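Local structure of ORF 37 (Human herpesvirus 8 type M, 3FHD) at residues 268-273 and 428-433. The protein cleaves single- and double-stranded DNA as an endonuclease and exonuclease, processing branched viral DNA intermediates so that unit-length genomes can be packaged. Numbering follows the deposited sequence.
Sequences KCRFKY and TGFFRK. With SO4 (sulfate ion), chain C.
Lys268 and Cys269 run parallel to Thr428 and Gly429, joined by hydrogen bonds from Gly429 N to Lys268 O (2.9 Å) and from Arg270 N to Gly429 O (3.1 Å). Beyond Arg270 the chains part and water takes over the pairing: one molecule donates to Arg270 O and accepts from Phe431 N, while another donates to both Tyr273 O and Phe431 O. The side chain of Arg270 lies alongside Phe430, its CG over the ring face in a CH-pi contact, 4.0 Å from the centroid. That methylene also presses on Thr428 CG2 (3.3 Å). The chain bends at chi2 (-93°), which sets CD, and at chi3 (73°), which sets NE. Its guanidinium has sulfate O2 over one face, and NH1 forms a salt bridge to Asp324. Phe430 turns its edge to the face of Tyr273 in an offset edge-to-face pair, planes 71° apart. On the other side of the sheet, Cys269 SG lies oblique to the Phe431 ring in a sulfur-aromatic contact, 3.8 Å from CE2, beside Cys205 of helix 203-217. The sulfate, which probably came from the crystallisation solution, accepts hydrogen bonds from Phe271 N at O4 and Lys272 N at O2. Such parallel pairing places strand 262-269, whose Glu266 and Ile267 bind magnesium, inside the mixed sheet of the PD-(D/E)XK nuclease fold.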
loop_
_atom_site.group_PDB
_atom_site.type_symbol
_atom_site.label_atom_id
_atom_site.label_comp_id
_atom_site.label_asym_id
_atom_site.label_seq_id
_atom_site.Cartn_x
_atom_site.Cartn_y
_atom_site.Cartn_z
ATOM N N LYS A 268 -5.008 1.984 9.193
ATOM C CA LYS A 268 -5.862 0.804 9.494
ATOM C C LYS A 268 -7.026 1.262 10.388
ATOM O O LYS A 268 -6.860 2.198 11.154
ATOM C CB LYS A 268 -5.076 -0.279 10.263
ATOM C CG LYS A 268 -3.826 -0.793 9.544
ATOM C CD LYS A 268 -4.248 -1.496 8.247
ATOM C CE LYS A 268 -3.019 -1.909 7.446
ATOM N NZ LYS A 268 -3.391 -2.363 6.089
ATOM N N CYS A 269 -8.183 0.641 10.275
ATOM C CA CYS A 269 -9.288 0.953 11.194
ATOM C C CYS A 269 -9.633 -0.279 11.993
ATOM O O CYS A 269 -9.561 -1.402 11.458
ATOM C CB CYS A 269 -10.491 1.488 10.427
ATOM S SG CYS A 269 -10.124 2.892 9.396
ATOM N N ARG A 270 -9.953 -0.102 13.280
ATOM C CA ARG A 270 -10.231 -1.237 14.171
ATOM C C ARG A 270 -11.718 -1.426 14.416
ATOM O O ARG A 270 -12.229 -0.945 15.412
ATOM C CB ARG A 270 -9.571 -0.999 15.518
ATOM C CG ARG A 270 -8.109 -0.697 15.433
ATOM C CD ARG A 270 -7.367 -1.966 15.569
ATOM N NE ARG A 270 -7.517 -2.728 14.352
ATOM C CZ ARG A 270 -7.172 -3.994 14.215
ATOM N NH1 ARG A 270 -6.659 -4.649 15.240
ATOM N NH2 ARG A 270 -7.337 -4.592 13.039
ATOM N N PHE A 271 -12.408 -2.136 13.527
ATOM C CA PHE A 271 -13.848 -2.214 13.642
ATOM C C PHE A 271 -14.346 -3.039 14.838
ATOM O O PHE A 271 -15.482 -2.836 15.283
ATOM C CB PHE A 271 -14.468 -2.647 12.332
ATOM C CG PHE A 271 -14.266 -1.642 11.229
ATOM C CD1 PHE A 271 -14.509 -0.269 11.453
ATOM C CD2 PHE A 271 -13.826 -2.050 9.968
ATOM C CE1 PHE A 271 -14.318 0.660 10.450
ATOM C CE2 PHE A 271 -13.630 -1.120 8.951
ATOM C CZ PHE A 271 -13.886 0.239 9.195
ATOM N N LYS A 272 -13.501 -3.908 15.394
ATOM C CA LYS A 272 -13.919 -4.696 16.580
ATOM C C LYS A 272 -14.213 -3.797 17.769
ATOM O O LYS A 272 -14.856 -4.231 18.716
ATOM C CB LYS A 272 -12.831 -5.681 17.043
ATOM C CG LYS A 272 -12.508 -6.883 16.156
ATOM C CD LYS A 272 -11.341 -7.727 16.790
ATOM C CE LYS A 272 -10.005 -6.936 16.884
ATOM N NZ LYS A 272 -8.757 -7.773 17.180
ATOM N N TYR A 273 -13.700 -2.565 17.743
ATOM C CA TYR A 273 -13.810 -1.640 18.874
ATOM C C TYR A 273 -14.894 -0.571 18.674
ATOM O O TYR A 273 -15.041 0.322 19.493
ATOM C CB TYR A 273 -12.466 -0.955 19.146
ATOM C CG TYR A 273 -11.441 -1.829 19.838
ATOM C CD1 TYR A 273 -11.445 -1.983 21.228
ATOM C CD2 TYR A 273 -10.451 -2.476 19.106
ATOM C CE1 TYR A 273 -10.503 -2.779 21.870
ATOM C CE2 TYR A 273 -9.513 -3.285 19.736
ATOM C CZ TYR A 273 -9.544 -3.431 21.123
ATOM O OH TYR A 273 -8.604 -4.224 21.748
ATOM N N THR A 428 -3.696 4.088 13.265
ATOM C CA THR A 428 -4.831 3.250 13.598
ATOM C C THR A 428 -5.959 4.134 14.098
ATOM O O THR A 428 -5.769 4.850 15.081
ATOM C CB THR A 428 -4.458 2.253 14.720
ATOM O OG1 THR A 428 -3.466 1.326 14.249
ATOM C CG2 THR A 428 -5.668 1.453 15.141
ATOM N N GLY A 429 -7.109 4.073 13.417
ATOM C CA GLY A 429 -8.305 4.810 13.811
ATOM C C GLY A 429 -9.342 3.947 14.521
ATOM O O GLY A 429 -9.528 2.793 14.178
ATOM N N PHE A 430 -10.016 4.535 15.507
ATOM C CA PHE A 430 -11.052 3.881 16.310
ATOM C C PHE A 430 -12.272 4.752 16.190
ATOM O O PHE A 430 -12.148 5.994 16.039
ATOM C CB PHE A 430 -10.642 3.783 17.779
ATOM C CG PHE A 430 -9.461 2.879 18.034
ATOM C CD1 PHE A 430 -9.647 1.561 18.447
ATOM C CD2 PHE A 430 -8.155 3.351 17.872
ATOM C CE1 PHE A 430 -8.573 0.723 18.676
ATOM C CE2 PHE A 430 -7.063 2.516 18.119
ATOM C CZ PHE A 430 -7.270 1.197 18.511
ATOM N N PHE A 431 -13.441 4.119 16.225
ATOM C CA PHE A 431 -14.693 4.789 15.847
ATOM C C PHE A 431 -15.853 4.451 16.784
ATOM O O PHE A 431 -15.793 3.473 17.543
ATOM C CB PHE A 431 -15.091 4.455 14.391
ATOM C CG PHE A 431 -14.132 4.972 13.353
ATOM C CD1 PHE A 431 -14.330 6.214 12.749
ATOM C CD2 PHE A 431 -13.034 4.212 12.966
ATOM C CE1 PHE A 431 -13.444 6.698 11.774
ATOM C CE2 PHE A 431 -12.135 4.703 11.993
ATOM C CZ PHE A 431 -12.349 5.963 11.416
ATOM N N ARG A 432 -16.894 5.283 16.710
ATOM C CA ARG A 432 -18.171 5.025 17.362
ATOM C C ARG A 432 -19.375 5.270 16.436
ATOM O O ARG A 432 -19.310 6.064 15.483
ATOM C CB ARG A 432 -18.301 5.805 18.682
ATOM C CG ARG A 432 -18.577 7.308 18.536
ATOM C CD ARG A 432 -18.897 7.929 19.903
ATOM N NE ARG A 432 -19.140 9.383 19.834
ATOM C CZ ARG A 432 -20.264 9.948 19.397
ATOM N NH1 ARG A 432 -21.274 9.207 18.948
ATOM N NH2 ARG A 432 -20.390 11.280 19.413
ATOM N N LYS A 433 -20.462 4.549 16.708
ATOM C CA LYS A 433 -21.720 4.790 16.028
ATOM C C LYS A 433 -22.258 6.192 16.333
ATOM O O LYS A 433 -22.080 6.729 17.442
ATOM C CB LYS A 433 -22.762 3.734 16.419
ATOM C CG LYS A 433 -22.459 2.286 15.961
ATOM C CD LYS A 433 -22.236 2.195 14.423
ATOM C CE LYS A 433 -22.239 0.730 13.932
ATOM N NZ LYS A 433 -21.938 0.624 12.457
HETATM S S SO4 C . -10.955 -5.209 13.128
HETATM O O1 SO4 C . -12.269 -5.867 13.064
HETATM O O2 SO4 C . -10.699 -4.671 14.470
HETATM O O3 SO4 C . -9.941 -6.220 12.828
HETATM O O4 SO4 C . -10.919 -4.166 12.102
HETATM O O HOH W 1 -13.522 1.366 15.964
HETATM O O HOH W 2 -13.788 2.683 19.328
#